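Local coordinates for putative DNA-binding protein (Salmonella choleraesuis, PDB 2HX0) that probably binds DNA, and is a PCC-domain protein that holds magnesium ions on a cluster of histidine side chains, at residues W48-T53 with E119-E124; T73-V78 with T113-L118; G89-L94 with G105-P110. The protein carries 2 engineered substitutions. One frame throughout, in Å; residues are numbered along the deposited sequence.

Interaction 1. Residues W48-T53 with E119-E124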
loop_
_atom_site.group_PDB
_atom_site.type_symbol
_atom_site.label_atom_id
_atom_site.label_comp_id
_atom_site.label_asym_id
_atom_site.label_seq_id
_atom_site.Cartn_x
_atom_site.Cartn_y
_atom_site.Cartn_z
ATOM N N TRP A 48 -11.502 -1.818 1.735
ATOM C CA TRP A 48 -10.103 -2.227 1.724
ATOM C C TRP A 48 -9.288 -1.089 2.316
ATOM O O TRP A 48 -9.747 0.053 2.360
ATOM C CB TRP A 48 -9.650 -2.556 0.286
ATOM C CG TRP A 48 -9.102 -1.411 -0.539
ATOM C CD1 TRP A 48 -7.788 -1.085 -0.722
ATOM C CD2 TRP A 48 -9.858 -0.484 -1.327
ATOM N NE1 TRP A 48 -7.678 -0.015 -1.578
ATOM C CE2 TRP A 48 -8.935 0.374 -1.965
ATOM C CE3 TRP A 48 -11.227 -0.295 -1.556
ATOM C CZ2 TRP A 48 -9.336 1.405 -2.822
ATOM C CZ3 TRP A 48 -11.628 0.731 -2.406
ATOM C CH2 TRP A 48 -10.682 1.569 -3.029
ATOM N N ILE A 49 -8.096 -1.401 2.808
ATOM C CA ILE A 49 -7.243 -0.369 3.383
ATOM C C ILE A 49 -6.495 0.292 2.233
ATOM O O ILE A 49 -5.646 -0.332 1.596
ATOM C CB ILE A 49 -6.216 -0.960 4.362
ATOM C CG1 ILE A 49 -6.918 -1.861 5.381
ATOM C CG2 ILE A 49 -5.483 0.175 5.066
ATOM C CD1 ILE A 49 -7.999 -1.212 6.293
ATOM N N ALA A 50 -6.825 1.552 1.964
ATOM C CA ALA A 50 -6.196 2.285 0.870
ATOM C C ALA A 50 -4.920 3.003 1.288
ATOM O O ALA A 50 -4.106 3.368 0.443
ATOM C CB ALA A 50 -7.191 3.287 0.271
ATOM N N GLY A 51 -4.750 3.209 2.587
ATOM C CA GLY A 51 -3.559 3.881 3.077
ATOM C C GLY A 51 -3.486 3.762 4.583
ATOM O O GLY A 51 -4.514 3.798 5.255
ATOM N N CYS A 52 -2.282 3.607 5.124
ATOM C CA CYS A 52 -2.136 3.487 6.570
ATOM C C CYS A 52 -0.728 3.775 7.059
ATOM O O CYS A 52 0.258 3.331 6.466
ATOM C CB CYS A 52 -2.547 2.081 7.030
ATOM S SG CYS A 52 -2.417 1.793 8.824
ATOM N N THR A 53 -0.646 4.535 8.142
ATOM C CA THR A 53 0.637 4.854 8.747
ATOM C C THR A 53 0.395 5.021 10.236
ATOM O O THR A 53 -0.692 5.409 10.649
ATOM C CB THR A 53 1.235 6.149 8.175
ATOM O OG1 THR A 53 2.543 6.344 8.725
ATOM C CG2 THR A 53 0.367 7.346 8.516
ATOM N N GLU A 119 -3.131 6.265 11.403
ATOM C CA GLU A 119 -3.863 7.046 10.413
ATOM C C GLU A 119 -4.284 6.110 9.300
ATOM O O GLU A 119 -3.463 5.379 8.760
ATOM C CB GLU A 119 -2.966 8.152 9.867
ATOM C CG GLU A 119 -2.622 9.214 10.907
ATOM C CD GLU A 119 -1.550 10.181 10.438
ATOM O OE1 GLU A 119 -1.520 10.506 9.232
ATOM O OE2 GLU A 119 -0.744 10.631 11.281
ATOM N N LEU A 120 -5.566 6.146 8.956
ATOM C CA LEU A 120 -6.089 5.256 7.936
ATOM C C LEU A 120 -6.973 5.920 6.902
ATOM O O LEU A 120 -7.730 6.834 7.210
ATOM C CB LEU A 120 -6.932 4.158 8.593
ATOM C CG LEU A 120 -6.309 3.128 9.528
ATOM C CD1 LEU A 120 -7.292 2.790 10.636
ATOM C CD2 LEU A 120 -5.941 1.884 8.732
ATOM N N VAL A 121 -6.857 5.453 5.663
ATOM C CA VAL A 121 -7.740 5.902 4.599
ATOM C C VAL A 121 -8.358 4.586 4.145
ATOM O O VAL A 121 -7.655 3.690 3.667
ATOM C CB VAL A 121 -7.006 6.560 3.427
ATOM C CG1 VAL A 121 -8.010 6.859 2.310
ATOM C CG2 VAL A 121 -6.365 7.846 3.883
ATOM N N ILE A 122 -9.663 4.454 4.343
ATOM C CA ILE A 122 -10.364 3.235 3.977
ATOM C C ILE A 122 -11.276 3.462 2.783
ATOM O O ILE A 122 -12.045 4.416 2.756
ATOM C CB ILE A 122 -11.203 2.724 5.167
ATOM C CG1 ILE A 122 -10.271 2.377 6.336
ATOM C CG2 ILE A 122 -12.039 1.518 4.742
ATOM C CD1 ILE A 122 -9.573 3.521 6.993
ATOM N N GLY A 123 -11.173 2.586 1.789
ATOM C CA GLY A 123 -12.021 2.704 0.618
ATOM C C GLY A 123 -13.188 1.740 0.715
ATOM O O GLY A 123 -13.047 0.648 1.262
ATOM N N GLU A 124 -14.346 2.161 0.214
ATOM C CA GLU A 124 -15.556 1.336 0.199
ATOM C C GLU A 124 -16.042 1.330 -1.249
ATOM O O GLU A 124 -16.049 2.368 -1.910
ATOM C CB GLU A 124 -16.636 1.934 1.112
ATOM C CG GLU A 124 -18.064 1.424 0.840
ATOM C CD GLU A 124 -18.336 0.016 1.361
ATOM O OE1 GLU A 124 -17.377 -0.734 1.627
ATOM O OE2 GLU A 124 -19.525 -0.347 1.497
#
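Val121 stands opposite two residues, Ala50 and Gly51, a classic beta bulge in the antiparallel pairing of strands 47-56 and 113-124. The backbone supplies the evidence: Val121 O accepts Ala50 N at 2.9 Å and, in a weak bond, Gly51 N at 3.1 Å, and the register shifts by one residue there. Ala50, with psi at -19°, departs from extended strand geometry to let two successive N-H groups turn to one oxygen. Beyond the bulge the pairing is regular. Gly51 O accepts Val121 N, while Thr53 and Glu119 exchange bonds in both directions, Glu119 N lying 2.7 Å from Thr53 O.

Apolar packing follows the alternation of the strands. Ile49, Cys52, Leu120 and Ile122 share one face, where Leu120 CD2 comes within 3.5 Å of Cys52 SG and also touches Ile49 CG2. On the other face Thr53 and Glu119 run alongside each other, with Thr53 CG2 3.7 Å from Glu119 CB.

Two polar side-chain ends, of Glu119 and Trp48, reach other subunits. The Glu119 carboxylate meets Thr84, His91 and Arg132 of the second subunit, the last through a salt bridge, and Trp48 NE1 bonds to Ala50 O of the third subunit.

The indole lies over the partner strand, one face on Gly123 CA. Its CG sits between the backbone N and the carbonyl carbon (chi1 89°), and the second torsion sets the turn of the ring. The contact is CH-pi: Gly123 CA lies 3.9 Å from the centroid of the six-membered ring of Trp48, 24° off the ring normal and offset toward the rim.

Interaction 2. Residues T73-V78 with T113-L118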
loop_
_atom_site.group_PDB
_atom_site.type_symbol
_atom_site.label_atom_id
_atom_site.label_comp_id
_atom_site.label_asym_id
_atom_site.label_seq_id
_atom_site.Cartn_x
_atom_site.Cartn_y
_atom_site.Cartn_z
ATOM N N THR A 73 5.689 -7.214 21.973
ATOM C CA THR A 73 5.459 -5.920 22.586
ATOM C C THR A 73 6.743 -5.125 22.492
ATOM O O THR A 73 7.833 -5.657 22.700
ATOM C CB THR A 73 5.049 -6.043 24.065
ATOM O OG1 THR A 73 3.846 -6.813 24.164
ATOM C CG2 THR A 73 4.794 -4.664 24.656
ATOM N N GLY A 74 6.612 -3.849 22.164
ATOM C CA GLY A 74 7.782 -3.010 22.051
ATOM C C GLY A 74 7.440 -1.681 21.423
ATOM O O GLY A 74 6.397 -1.092 21.714
ATOM N N THR A 75 8.330 -1.212 20.561
ATOM C CA THR A 75 8.148 0.057 19.880
ATOM C C THR A 75 8.228 -0.233 18.391
ATOM O O THR A 75 9.310 -0.477 17.858
ATOM C CB THR A 75 9.259 1.048 20.271
ATOM O OG1 THR A 75 9.271 1.209 21.696
ATOM C CG2 THR A 75 9.028 2.394 19.620
ATOM N N PHE A 76 7.081 -0.212 17.722
ATOM C CA PHE A 76 7.038 -0.501 16.298
ATOM C C PHE A 76 6.376 0.581 15.462
ATOM O O PHE A 76 5.517 1.323 15.938
ATOM C CB PHE A 76 6.278 -1.800 16.037
ATOM C CG PHE A 76 6.853 -3.004 16.721
ATOM C CD1 PHE A 76 6.451 -3.354 18.010
ATOM C CD2 PHE A 76 7.772 -3.814 16.060
ATOM C CE1 PHE A 76 6.957 -4.505 18.631
ATOM C CE2 PHE A 76 8.282 -4.958 16.664
ATOM C CZ PHE A 76 7.873 -5.307 17.956
ATOM N N GLU A 77 6.785 0.652 14.202
ATOM C CA GLU A 77 6.191 1.588 13.262
ATOM C C GLU A 77 5.395 0.727 12.302
ATOM O O GLU A 77 5.842 -0.359 11.921
ATOM C CB GLU A 77 7.260 2.344 12.472
ATOM C CG GLU A 77 8.079 3.312 13.298
ATOM C CD GLU A 77 7.242 4.440 13.855
ATOM O OE1 GLU A 77 6.705 5.232 13.056
ATOM O OE2 GLU A 77 7.116 4.537 15.094
ATOM N N VAL A 78 4.209 1.187 11.929
ATOM C CA VAL A 78 3.406 0.439 10.974
ATOM C C VAL A 78 3.889 0.862 9.595
ATOM O O VAL A 78 3.776 2.031 9.217
ATOM C CB VAL A 78 1.912 0.755 11.111
ATOM C CG1 VAL A 78 1.143 0.106 9.969
ATOM C CG2 VAL A 78 1.400 0.241 12.444
ATOM N N THR A 113 -1.995 -3.028 19.372
ATOM C CA THR A 113 -2.430 -1.809 20.047
ATOM C C THR A 113 -1.660 -0.576 19.586
ATOM O O THR A 113 -0.444 -0.613 19.418
ATOM C CB THR A 113 -2.304 -1.940 21.579
ATOM O OG1 THR A 113 -0.936 -2.162 21.938
ATOM C CG2 THR A 113 -3.146 -3.107 22.077
ATOM N N VAL A 114 -2.391 0.515 19.380
ATOM C CA VAL A 114 -1.810 1.776 18.929
ATOM C C VAL A 114 -0.870 2.386 19.966
ATOM O O VAL A 114 -1.173 2.413 21.162
ATOM C CB VAL A 114 -2.930 2.791 18.601
ATOM C CG1 VAL A 114 -2.337 4.119 18.149
ATOM C CG2 VAL A 114 -3.827 2.222 17.517
ATOM N N ARG A 115 0.273 2.885 19.504
ATOM C CA ARG A 115 1.237 3.504 20.401
ATOM C C ARG A 115 0.946 4.999 20.497
ATOM O O ARG A 115 0.523 5.485 21.545
ATOM C CB ARG A 115 2.665 3.258 19.899
ATOM C CG ARG A 115 3.754 3.721 20.860
ATOM C CD ARG A 115 5.008 2.871 20.704
ATOM N NE ARG A 115 5.558 2.914 19.350
ATOM C CZ ARG A 115 6.222 3.947 18.844
ATOM N NH1 ARG A 115 6.427 5.033 19.580
ATOM N NH2 ARG A 115 6.685 3.897 17.600
ATOM N N THR A 116 1.156 5.724 19.401
ATOM C CA THR A 116 0.886 7.156 19.391
ATOM C C THR A 116 -0.264 7.491 18.449
ATOM O O THR A 116 -1.028 8.421 18.708
ATOM C CB THR A 116 2.123 7.985 18.962
ATOM O OG1 THR A 116 2.486 7.657 17.617
ATOM C CG2 THR A 116 3.295 7.709 19.891
ATOM N N THR A 117 -0.406 6.730 17.369
ATOM C CA THR A 117 -1.466 7.008 16.409
ATOM C C THR A 117 -1.530 5.954 15.307
ATOM O O THR A 117 -0.592 5.189 15.105
ATOM C CB THR A 117 -1.221 8.380 15.713
ATOM O OG1 THR A 117 -2.392 8.785 14.993
ATOM C CG2 THR A 117 -0.072 8.266 14.711
ATOM N N LEU A 118 -2.659 5.906 14.614
ATOM C CA LEU A 118 -2.806 5.029 13.458
ATOM C C LEU A 118 -3.704 5.813 12.515
ATOM O O LEU A 118 -4.878 6.036 12.803
ATOM C CB LEU A 118 -3.439 3.679 13.799
ATOM C CG LEU A 118 -3.244 2.734 12.600
ATOM C CD1 LEU A 118 -1.765 2.362 12.490
ATOM C CD2 LEU A 118 -4.091 1.484 12.754
#
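From Gly74 to Val78 and from Arg115 to Leu118 the chain runs in nearly the same direction, 10° apart end to end, but with CA atoms of Thr75 and Arg115 separated by 7.7 Å. They are not paired strands. Strand 47-56 lies between strands 75-86 and 113-124 in the sheet, and Phe76 and Val78 bond to its backbone at Leu56 and Gly54.

Arg115, at a corner of the chain, spans the gap with its side chain. The chain bends at chi3, and the guanidinium then meets three successive residues in different ways. Thr75 CG2 lies over the centre of one face, 3.3 Å from Arg115 CZ. Arg115 NH2 donates to Phe76 O at 3.3 Å; this oxygen is close to the guanidinium plane, whereas the donor stands 64° out of the carbonyl plane. The same NH2 forms a salt bridge to Glu77 OE2 at 2.6 Å, the carboxylate and guanidinium planes 61° apart. Arg115 NE is held separately by Leu56 O, a further restraint on the rotation of the group.

Deeper in, Val78 and Leu118 cross at about a right angle, Val78 CG2 meeting Leu118 CD1 at 3.8 Å.

Glu77 is a magnesium-binding residue. A magnesium ion, not the one held by this chain's histidines, lies about 3 Å from the nearest atom of its side chain, and the packing of His93 of the second subunit there suggests that the ion sits at that subunit's histidines. Arg115 is thus a second-shell residue that can fix one carboxylate oxygen and would probably temper the negative charge near the ion.

Interaction 3. Residues G89-L94 with G105-P110. With MG (magnesium ion), chain B.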
loop_
_atom_site.group_PDB
_atom_site.type_symbol
_atom_site.label_atom_id
_atom_site.label_comp_id
_atom_site.label_asym_id
_atom_site.label_seq_id
_atom_site.Cartn_x
_atom_site.Cartn_y
_atom_site.Cartn_z
ATOM N N GLY A 89 -16.421 -9.963 8.038
ATOM C CA GLY A 89 -15.199 -10.646 7.657
ATOM C C GLY A 89 -14.101 -9.686 7.258
ATOM O O GLY A 89 -14.342 -8.490 7.097
ATOM N N GLU A 90 -12.892 -10.213 7.112
ATOM C CA GLU A 90 -11.746 -9.408 6.720
ATOM C C GLU A 90 -10.549 -10.303 6.440
ATOM O O GLU A 90 -10.564 -11.494 6.743
ATOM C CB GLU A 90 -11.374 -8.411 7.827
ATOM C CG GLU A 90 -10.736 -9.033 9.071
ATOM C CD GLU A 90 -11.724 -9.820 9.908
ATOM O OE1 GLU A 90 -12.813 -9.280 10.194
ATOM O OE2 GLU A 90 -11.409 -10.970 10.290
ATOM N N HIS A 91 -9.517 -9.715 5.845
ATOM C CA HIS A 91 -8.277 -10.419 5.542
ATOM C C HIS A 91 -7.236 -9.316 5.481
ATOM O O HIS A 91 -7.104 -8.634 4.465
ATOM C CB HIS A 91 -8.367 -11.154 4.197
ATOM C CG HIS A 91 -7.211 -12.070 3.935
ATOM N ND1 HIS A 91 -7.127 -12.865 2.811
ATOM C CD2 HIS A 91 -6.090 -12.318 4.654
ATOM C CE1 HIS A 91 -6.006 -13.564 2.850
ATOM N NE2 HIS A 91 -5.359 -13.252 3.959
ATOM N N LEU A 92 -6.506 -9.140 6.579
ATOM C CA LEU A 92 -5.505 -8.081 6.672
ATOM C C LEU A 92 -4.108 -8.581 6.998
ATOM O O LEU A 92 -3.937 -9.459 7.838
ATOM C CB LEU A 92 -5.930 -7.071 7.745
ATOM C CG LEU A 92 -7.322 -6.462 7.555
ATOM C CD1 LEU A 92 -7.782 -5.771 8.826
ATOM C CD2 LEU A 92 -7.281 -5.493 6.393
ATOM N N HIS A 93 -3.115 -8.014 6.324
ATOM C CA HIS A 93 -1.718 -8.359 6.562
ATOM C C HIS A 93 -1.015 -7.111 7.065
ATOM O O HIS A 93 -1.315 -6.000 6.629
ATOM C CB HIS A 93 -1.062 -8.876 5.282
ATOM C CG HIS A 93 -1.476 -10.269 4.925
ATOM N ND1 HIS A 93 -0.997 -10.931 3.815
ATOM C CD2 HIS A 93 -2.312 -11.136 5.546
ATOM C CE1 HIS A 93 -1.517 -12.145 3.768
ATOM N NE2 HIS A 93 -2.319 -12.295 4.807
ATOM N N LEU A 94 -0.079 -7.299 7.987
ATOM C CA LEU A 94 0.633 -6.185 8.595
ATOM C C LEU A 94 2.143 -6.331 8.545
ATOM O O LEU A 94 2.672 -7.433 8.694
ATOM C CB LEU A 94 0.192 -6.056 10.056
ATOM C CG LEU A 94 0.945 -5.109 11.002
ATOM C CD1 LEU A 94 0.673 -3.659 10.635
ATOM C CD2 LEU A 94 0.500 -5.379 12.434
ATOM N N GLY A 105 6.549 -9.333 9.240
ATOM C CA GLY A 105 5.267 -9.300 8.563
ATOM C C GLY A 105 4.482 -10.584 8.701
ATOM O O GLY A 105 5.047 -11.655 8.921
ATOM N N GLY A 106 3.167 -10.474 8.568
ATOM C CA GLY A 106 2.324 -11.648 8.668
ATOM C C GLY A 106 0.852 -11.301 8.603
ATOM O O GLY A 106 0.479 -10.166 8.307
ATOM N N HIS A 107 0.021 -12.298 8.874
ATOM C CA HIS A 107 -1.427 -12.149 8.881
ATOM C C HIS A 107 -1.756 -11.422 10.185
ATOM O O HIS A 107 -1.383 -11.886 11.264
ATOM C CB HIS A 107 -2.060 -13.546 8.855
ATOM C CG HIS A 107 -3.554 -13.550 8.764
ATOM N ND1 HIS A 107 -4.234 -13.189 7.620
ATOM C CD2 HIS A 107 -4.498 -13.914 9.663
ATOM C CE1 HIS A 107 -5.534 -13.334 7.820
ATOM N NE2 HIS A 107 -5.720 -13.773 9.051
HETATM N N MSE A 108 -2.430 -10.279 10.099
HETATM C CA MSE A 108 -2.761 -9.526 11.298
HETATM C C MSE A 108 -3.845 -10.209 12.122
HETATM O O MSE A 108 -4.850 -10.674 11.586
HETATM C CB MSE A 108 -3.205 -8.107 10.936
HETATM C CG MSE A 108 -3.424 -7.221 12.143
HETATM SE SE MSE A 108 -3.641 -5.373 11.642
HETATM C CE MSE A 108 -5.565 -5.265 11.672
HETATM N N MSE A 109 -3.623 -10.269 13.431
HETATM C CA MSE A 109 -4.565 -10.887 14.356
HETATM C C MSE A 109 -4.996 -9.870 15.406
HETATM O O MSE A 109 -4.385 -8.813 15.543
HETATM C CB MSE A 109 -3.905 -12.068 15.075
HETATM C CG MSE A 109 -3.415 -13.185 14.176
HETATM SE SE MSE A 109 -4.861 -14.076 13.274
HETATM C CE MSE A 109 -5.689 -14.929 14.787
ATOM N N PRO A 110 -6.066 -10.172 16.154
ATOM C CA PRO A 110 -6.504 -9.228 17.185
ATOM C C PRO A 110 -5.405 -9.115 18.244
ATOM O O PRO A 110 -4.771 -10.111 18.597
ATOM C CB PRO A 110 -7.768 -9.882 17.734
ATOM C CG PRO A 110 -8.311 -10.609 16.549
ATOM C CD PRO A 110 -7.068 -11.234 15.956
HETATM MG MG MG B . -3.723 -13.930 5.229
HETATM O O HOH W 1 -6.743 -10.711 9.086
HETATM O O HOH W 2 -3.271 -15.308 3.175
#
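His91, His93 and His107 converge on one magnesium ion, which bonds His91 NE2 and His93 NE2 at 2.2 Å each. His107 ND1 is a longer ligand at 2.6 Å from the magnesium, and water 2 adds a fourth at 2.5 Å. His91 and His93 are two residues apart on one strand; CG is anti to the backbone N in His91 (chi1 -171°) but beside it in His93 (-75°), which starts the two rings on different paths to the same ion. The rings meet rim to rim: His91 CD2 is 3.4 Å from His107 CE1, and the planes of His93 and His107 stand 79° apart. Second-shell bonds steady two of them, from His91 ND1 to Glu119 OE2 and from His93 ND1 to Val78 O, both acceptors on the third subunit.

The backbone of an antiparallel hairpin brings the ligands together. His93 and His107 form a non-hydrogen-bonded pair, flanked by Met108 N to Leu92 O at 2.8 Å and by the reciprocal bonds of Leu94 and Gly106. Water 1 links Leu92 N to Met108 O. Away from the metal, Leu92 and Met108 (a selenomethionine) run side by side, Leu92 CD1 lying 3.6 Å from Met108 CE.

Strand 89-97 is bordered by strand 75-86 and strand 103-108 by strand 59-62; beneath them Leu92 packs on Leu35 and Met108 on Phe32, both of helix 31-42.

Overall arrangement
All three contacts belong to one antiparallel sheet, with centres 14 to 17 Å apart. Along the chain they are nested, interaction 3 within the loop closed by interaction 2, and that within interaction 1. Apolar side chains join them: Cys52 SG meets Leu118 CD1 at 3.8 Å, Ile49 CG1 meets Leu92 CD2 at 3.8 Å, and Val78 CG1 meets Leu94 CD1 at 3.9 Å. A bound magnesium ion lies about 3 Å from the nearest side-chain atom of Glu77 and about 5 Å from that of Thr53; His93 of the second subunit packs on both, consistent with a metal site between subunits. Interaction 3 offers its own histidines to the third subunit.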